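VP5 (PDB 6QGI) is the envelope protein of a haloarchaeal pleomorphic virus and probably mediates fusion of the viral membrane with that of the host cell. Local coordinates at residues V16-R21 with D289-L293; K78-I82 with T248-N252; Y193-L199 with N224-K229. All blocks are in the same frame, centred on the assembly; numbering follows the deposited sequence.

Contact 1 (V16-R21 with D289-L293)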
# COMPACT_ATOMS: atom_id res chain seq x y z
N VAL A 16 5.29 2.36 -0.08
CA VAL A 16 5.27 3.82 0.11
C VAL A 16 6.54 4.51 -0.43
O VAL A 16 6.70 5.72 -0.24
CB VAL A 16 5.02 4.21 1.60
CG1 VAL A 16 3.65 3.75 2.08
CG2 VAL A 16 6.11 3.69 2.52
N GLY A 17 7.40 3.73 -1.09
CA GLY A 17 8.66 4.23 -1.65
C GLY A 17 8.48 5.33 -2.67
O GLY A 17 9.37 6.17 -2.83
N TRP A 18 7.31 5.35 -3.34
CA TRP A 18 6.89 6.32 -4.36
C TRP A 18 6.79 7.74 -3.81
O TRP A 18 6.84 8.70 -4.57
CB TRP A 18 5.54 5.90 -4.95
CG TRP A 18 4.44 5.84 -3.94
CD1 TRP A 18 4.09 4.77 -3.17
CD2 TRP A 18 3.53 6.90 -3.61
NE1 TRP A 18 3.06 5.12 -2.33
CE2 TRP A 18 2.67 6.40 -2.60
CE3 TRP A 18 3.37 8.22 -4.05
CZ2 TRP A 18 1.66 7.19 -2.03
CZ3 TRP A 18 2.36 8.99 -3.49
CH2 TRP A 18 1.51 8.47 -2.50
N ALA A 19 6.61 7.86 -2.48
CA ALA A 19 6.54 9.14 -1.80
C ALA A 19 7.93 9.59 -1.35
O ALA A 19 8.08 10.72 -0.89
CB ALA A 19 5.60 9.03 -0.61
N LEU A 20 8.95 8.73 -1.52
CA LEU A 20 10.32 9.04 -1.11
C LEU A 20 11.29 9.17 -2.28
O LEU A 20 12.16 10.03 -2.25
CB LEU A 20 10.83 7.98 -0.14
CG LEU A 20 10.21 7.99 1.25
CD1 LEU A 20 10.63 6.80 2.02
CD2 LEU A 20 10.59 9.26 2.01
N ARG A 21 11.16 8.30 -3.30
CA ARG A 21 12.06 8.28 -4.46
C ARG A 21 11.35 7.76 -5.70
O ARG A 21 10.20 7.32 -5.59
CB ARG A 21 13.27 7.39 -4.13
CG ARG A 21 12.89 5.91 -4.01
CD ARG A 21 13.90 5.10 -3.26
NE ARG A 21 13.30 3.83 -2.83
CZ ARG A 21 12.71 3.64 -1.66
NH1 ARG A 21 12.65 4.63 -0.77
NH2 ARG A 21 12.18 2.47 -1.36
N ASP A 289 11.02 2.74 4.66
CA ASP A 289 10.37 3.87 4.01
C ASP A 289 9.39 4.57 4.96
O ASP A 289 9.33 5.80 4.95
CB ASP A 289 9.67 3.41 2.72
CG ASP A 289 10.58 2.96 1.58
OD1 ASP A 289 11.81 3.25 1.64
OD2 ASP A 289 10.08 2.31 0.63
N LEU A 290 8.64 3.80 5.78
CA LEU A 290 7.70 4.35 6.77
C LEU A 290 8.43 5.13 7.88
O LEU A 290 7.90 6.14 8.35
CB LEU A 290 6.81 3.26 7.39
CG LEU A 290 5.60 2.79 6.57
CD1 LEU A 290 4.92 1.63 7.25
CD2 LEU A 290 4.57 3.90 6.35
N ILE A 291 9.65 4.68 8.27
CA ILE A 291 10.49 5.37 9.27
C ILE A 291 10.99 6.68 8.64
O ILE A 291 10.92 7.73 9.27
CB ILE A 291 11.64 4.47 9.80
CG1 ILE A 291 11.09 3.31 10.66
CG2 ILE A 291 12.71 5.27 10.59
CD1 ILE A 291 11.94 2.06 10.65
N ALA A 292 11.43 6.61 7.36
CA ALA A 292 11.90 7.76 6.58
C ALA A 292 10.80 8.81 6.38
O ALA A 292 11.10 10.00 6.29
CB ALA A 292 12.43 7.30 5.25
N LEU A 293 9.52 8.36 6.32
CA LEU A 293 8.35 9.24 6.18
C LEU A 293 7.86 9.71 7.55
O LEU A 293 6.80 10.33 7.65
CB LEU A 293 7.23 8.54 5.39
CG LEU A 293 7.44 8.47 3.88
CD1 LEU A 293 6.72 7.29 3.28
CD2 LEU A 293 7.05 9.78 3.19
O HOH W 1 7.83 0.68 0.33

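Contact 2 (K78-I82 with T248-N252)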
# COMPACT_ATOMS: atom_id res chain seq x y z
N LYS A 78 15.30 22.75 3.99
CA LYS A 78 16.04 23.40 5.08
C LYS A 78 17.55 23.15 4.94
O LYS A 78 18.30 24.11 5.08
CB LYS A 78 15.54 22.96 6.46
CG LYS A 78 14.21 23.61 6.83
CD LYS A 78 13.69 23.17 8.19
CE LYS A 78 12.28 23.66 8.38
NZ LYS A 78 11.76 23.26 9.70
N ILE A 79 17.97 21.89 4.60
CA ILE A 79 19.39 21.54 4.43
C ILE A 79 20.01 22.41 3.32
O ILE A 79 21.03 23.05 3.57
CB ILE A 79 19.60 20.01 4.18
CG1 ILE A 79 19.40 19.24 5.50
CG2 ILE A 79 21.00 19.71 3.60
CD1 ILE A 79 19.10 17.80 5.34
N ALA A 80 19.35 22.48 2.14
CA ALA A 80 19.80 23.29 1.00
C ALA A 80 19.83 24.78 1.35
O ALA A 80 20.74 25.49 0.90
CB ALA A 80 18.89 23.06 -0.19
N ALA A 81 18.87 25.25 2.16
CA ALA A 81 18.80 26.64 2.62
C ALA A 81 19.95 26.93 3.58
O ALA A 81 20.51 28.02 3.53
CB ALA A 81 17.46 26.91 3.29
N ILE A 82 20.33 25.94 4.44
CA ILE A 82 21.42 26.07 5.41
C ILE A 82 22.78 26.12 4.67
O ILE A 82 23.66 26.88 5.08
CB ILE A 82 21.37 24.95 6.52
CG1 ILE A 82 20.14 25.15 7.44
CG2 ILE A 82 22.67 24.92 7.37
CD1 ILE A 82 19.63 23.87 8.16
N THR A 248 8.71 31.52 4.75
CA THR A 248 8.55 32.07 6.10
C THR A 248 9.77 31.63 6.92
O THR A 248 10.36 32.46 7.61
CB THR A 248 7.20 31.63 6.71
OG1 THR A 248 6.14 32.06 5.85
CG2 THR A 248 6.98 32.18 8.11
N TRP A 249 10.17 30.34 6.82
CA TRP A 249 11.31 29.75 7.53
C TRP A 249 12.61 30.49 7.20
O TRP A 249 13.36 30.81 8.11
CB TRP A 249 11.45 28.25 7.23
CG TRP A 249 12.48 27.57 8.08
CD1 TRP A 249 12.28 27.03 9.32
CD2 TRP A 249 13.87 27.38 7.78
NE1 TRP A 249 13.47 26.55 9.82
CE2 TRP A 249 14.45 26.73 8.88
CE3 TRP A 249 14.68 27.71 6.67
CZ2 TRP A 249 15.81 26.39 8.92
CZ3 TRP A 249 16.02 27.37 6.71
CH2 TRP A 249 16.57 26.73 7.82
N VAL A 250 12.86 30.78 5.90
CA VAL A 250 14.04 31.50 5.41
C VAL A 250 14.05 32.92 6.01
O VAL A 250 15.08 33.33 6.53
CB VAL A 250 14.12 31.50 3.85
CG1 VAL A 250 15.23 32.42 3.35
CG2 VAL A 250 14.33 30.09 3.31
N SER A 251 12.90 33.62 5.98
CA SER A 251 12.76 34.98 6.53
C SER A 251 13.02 35.05 8.04
O SER A 251 13.55 36.05 8.52
CB SER A 251 11.37 35.54 6.23
OG SER A 251 11.22 35.80 4.85
N ASN A 252 12.66 33.99 8.79
CA ASN A 252 12.85 33.95 10.25
C ASN A 252 14.29 33.55 10.64
O ASN A 252 14.75 33.94 11.72
CB ASN A 252 11.86 32.96 10.89
CG ASN A 252 10.39 33.22 10.62
OD1 ASN A 252 9.98 34.28 10.11
ND2 ASN A 252 9.56 32.24 10.95

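Contact 3 (Y193-L199 with N224-K229)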
# COMPACT_ATOMS: atom_id res chain seq x y z
N TYR A 193 -11.96 11.57 -16.63
CA TYR A 193 -11.53 11.39 -15.25
C TYR A 193 -10.04 11.21 -15.15
O TYR A 193 -9.45 10.41 -15.89
CB TYR A 193 -12.21 10.18 -14.58
CG TYR A 193 -13.72 10.14 -14.66
CD1 TYR A 193 -14.49 11.29 -14.51
CD2 TYR A 193 -14.39 8.92 -14.79
CE1 TYR A 193 -15.88 11.24 -14.55
CE2 TYR A 193 -15.78 8.86 -14.81
CZ TYR A 193 -16.52 10.02 -14.68
OH TYR A 193 -17.88 9.95 -14.74
N ASP A 194 -9.43 11.92 -14.20
CA ASP A 194 -8.00 11.86 -13.90
C ASP A 194 -7.84 12.19 -12.39
O ASP A 194 -8.81 12.69 -11.80
CB ASP A 194 -7.19 12.80 -14.83
CG ASP A 194 -7.56 14.27 -14.79
OD1 ASP A 194 -8.47 14.63 -14.05
OD2 ASP A 194 -6.92 15.06 -15.48
N PRO A 195 -6.69 11.92 -11.73
CA PRO A 195 -6.59 12.22 -10.29
C PRO A 195 -6.74 13.70 -9.91
O PRO A 195 -7.04 13.99 -8.75
CB PRO A 195 -5.20 11.71 -9.92
CG PRO A 195 -4.83 10.76 -10.98
CD PRO A 195 -5.46 11.28 -12.22
N MET A 196 -6.55 14.60 -10.88
CA MET A 196 -6.63 16.07 -10.62
C MET A 196 -8.08 16.57 -10.69
O MET A 196 -8.47 17.35 -9.80
CB MET A 196 -5.78 16.85 -11.63
CG MET A 196 -4.32 16.42 -11.64
SD MET A 196 -4.04 14.91 -12.59
CE MET A 196 -3.79 15.58 -14.22
N SER A 197 -8.84 16.16 -11.72
CA SER A 197 -10.21 16.63 -11.89
C SER A 197 -11.22 15.84 -11.05
O SER A 197 -12.21 16.40 -10.60
CB SER A 197 -10.62 16.59 -13.36
OG SER A 197 -10.94 15.28 -13.81
N GLY A 198 -10.95 14.54 -10.86
CA GLY A 198 -11.85 13.64 -10.15
C GLY A 198 -13.10 13.38 -10.96
O GLY A 198 -13.05 13.40 -12.20
N LEU A 199 -14.24 13.17 -10.29
CA LEU A 199 -15.51 12.96 -10.97
C LEU A 199 -16.16 14.31 -11.28
O LEU A 199 -15.79 15.32 -10.67
CB LEU A 199 -16.46 12.10 -10.12
CG LEU A 199 -16.02 10.69 -9.72
CD1 LEU A 199 -17.18 9.94 -9.16
CD2 LEU A 199 -15.44 9.90 -10.88
N ASN A 224 -11.23 4.67 -9.75
CA ASN A 224 -12.23 5.60 -9.24
C ASN A 224 -11.53 6.90 -8.90
O ASN A 224 -10.85 6.98 -7.88
CB ASN A 224 -12.96 4.99 -8.03
CG ASN A 224 -14.13 5.80 -7.47
OD1 ASN A 224 -14.51 6.86 -7.98
ND2 ASN A 224 -14.72 5.29 -6.40
N ALA A 225 -11.69 7.93 -9.76
CA ALA A 225 -11.07 9.26 -9.60
C ALA A 225 -11.43 9.94 -8.26
O ALA A 225 -10.66 10.77 -7.78
CB ALA A 225 -11.45 10.15 -10.77
N SER A 226 -12.58 9.56 -7.66
CA SER A 226 -13.06 10.01 -6.35
C SER A 226 -12.14 9.57 -5.21
O SER A 226 -12.20 10.14 -4.13
CB SER A 226 -14.46 9.45 -6.08
OG SER A 226 -15.44 10.23 -6.71
N ASN A 227 -11.34 8.50 -5.44
CA ASN A 227 -10.39 7.96 -4.46
C ASN A 227 -8.99 8.54 -4.66
O ASN A 227 -8.18 8.52 -3.73
CB ASN A 227 -10.35 6.43 -4.54
CG ASN A 227 -11.60 5.75 -4.06
OD1 ASN A 227 -12.46 6.33 -3.38
ND2 ASN A 227 -11.72 4.47 -4.38
N TRP A 228 -8.71 9.06 -5.86
CA TRP A 228 -7.43 9.65 -6.25
C TRP A 228 -7.41 11.17 -6.03
O TRP A 228 -6.37 11.71 -5.68
CB TRP A 228 -7.13 9.31 -7.71
CG TRP A 228 -6.81 7.86 -7.94
CD1 TRP A 228 -7.67 6.80 -7.90
CD2 TRP A 228 -5.52 7.31 -8.24
NE1 TRP A 228 -7.00 5.63 -8.16
CE2 TRP A 228 -5.68 5.92 -8.37
CE3 TRP A 228 -4.24 7.88 -8.44
CZ2 TRP A 228 -4.61 5.07 -8.69
CZ3 TRP A 228 -3.18 7.04 -8.73
CH2 TRP A 228 -3.37 5.65 -8.85
N LYS A 229 -8.57 11.85 -6.21
CA LYS A 229 -8.73 13.29 -6.02
C LYS A 229 -8.37 13.74 -4.58
O LYS A 229 -7.62 14.71 -4.47
CB LYS A 229 -10.15 13.77 -6.39
CG LYS A 229 -10.43 15.25 -6.17
CD LYS A 229 -9.56 16.15 -7.03
CE LYS A 229 -10.02 17.58 -6.99
NZ LYS A 229 -8.97 18.50 -7.51

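Contact 1 (V16-R21 with D289-L293)
Gly17 and Asp289 bring the two backbones closest, CA to CA 5.9 Å, where the short 3-10 segment 17-19 lies beside the last turn of helix 285-292. The loop folds tightly, since Gly17 O accepts from both Leu20 N and Arg21 N. Arg21 NH1 donates to Asp289 OD1 over 2.9 Å, and Arg21 NH2 donates to Asp289 OD2, also at 2.9 Å, giving a two-nitrogen, end-on salt bridge. The guanidinium and carboxylate planes are 53° apart: NH2 uses the syn lone pair of OD2, whereas NH1 reaches OD1 from above the carboxylate plane. With Arg21 CG between backbone N and carbonyl carbon (chi1 68°), the side chain runs extended as far as NE, with Gly17 CA against one guanidinium face, offset toward its rim. The carboxylate is held further: Gln285 NE2 bonds to OD1, and a water accepting from Val16 N donates to OD2. Beside this polar patch, Leu20 splits its branches. CD1 lies 3.7 Å from Ala292 CB, and CD2 lies 3.7 Å from Leu293 CG. Val16 CG2 meets Leu293 CD1 at 3.7 Å, and helix 66-86 touches Ala19, Leu20 and Leu293. The arrangement is a bidentate, end-on arginine-carboxylate salt bridge flanked by an aliphatic cluster, and it joins the loop after strand 11-13 to the end of helix 285-292.

Contact 2 (K78-I82 with T248-N252)
Ala81 and Val250 mark the nearest backbone approach, CA to CA 7.4 Å, between helical segments that run in broadly the same direction, with axes 11.3 Å apart and a signed crossing angle of -35°. That wide spacing is bridged mainly by one large side chain, the indole of Trp249. Its CG is anti to the backbone N (chi1 -172°), which sends the ring across to helix 66-86. The Lys78 chain, extended beyond CG, passes obliquely over one ring face: CG lies above the middle of the indole, and CE stands 3.6 Å from the centroid of the five-membered ring, 18° off its normal, a CH-pi contact. Ala81 CB comes in obliquely, 3.7 Å from Trp249 CZ3, while Ile82 CG1 meets Trp249 CH2 at the ring edge, 3.9 Å away. No hydrogen bond links the two segments. The polar ends of Lys78 and Trp249 turn instead to the chain ahead of helix 476-496, where Asn472 O accepts from both Trp249 NE1 and Lys78 NZ, and the ammonium also bonds to Thr469 O and His468 ND1. The lysine thus lends its methylenes to the aromatic face while two carbonyl oxygens and an imidazole nitrogen, presumably neutral, take up its ammonium. With three such acceptors and the indole face beside it, the positive charge is probably stabilised without a carboxylate partner among them.

Contact 3 (Y193-L199 with N224-K229)
Asp194 OD1 is gripped twice by Ser197, in a turn whose Asp194 carbonyl oxygen rests near Ala225 CB. Ser197 N bonds to Asp194 OD1 at 2.8 Å and Ser197 OG at 2.6 Å, from opposite faces of the carboxylate plane; the first bond makes an Asx motif, and OD2 bonds to Thr167. The turn presents Met196 O to Lys229 NZ, which donates over 2.6 Å with a C=O...N angle of 164°. Lys229 bends at chi2 (63°) to get there, and its ammonium also forms a salt bridge with Asp233, one turn on. This is a loop leaving strand 189-193 and lying over the first turn of helix 225-253, which Asn224 N-caps through a weak bond from Ser226 N to Asn224 OD1. Gly198 has positive phi, which favours glycine, and having no side chain it brings its CA to 3.6 Å from Ala225 CB. Ala225 CB also faces Leu199 CD2 at 4.0 Å; Leu199 CD2 also lies over the centre of one face of the Tyr193 ring. Toward helix 91-133, Pro195 CB packs 3.8 Å from Trp228 CB, the two side chains pointing the same way. The indole beyond meets Trp117 edge-to-face and also Phe113, both on that helix.

How the contacts relate
Contacts 2 and 3 both use helix 225-253, near its end and at its start, with centres about 34 Å apart; in the chain, contact 3 nests inside the loop closed by contact 2, and both inside that closed by contact 1. The centre of contact 1 is about 11 Å from the centre of the chain, that of contact 2 about 33 Å, and both are buried; contact 3 is partly buried. Contacts 1 and 2 also share helix 66-86, as neighbour and as participant. Burial alone does not set the chemistry: a charged pair sits beside aliphatic branches in contact 1, an aromatic face without cross-segment hydrogen bonds in contact 2, and a lysine-to-carbonyl bond beside alanine, proline and leucine packing in contact 3.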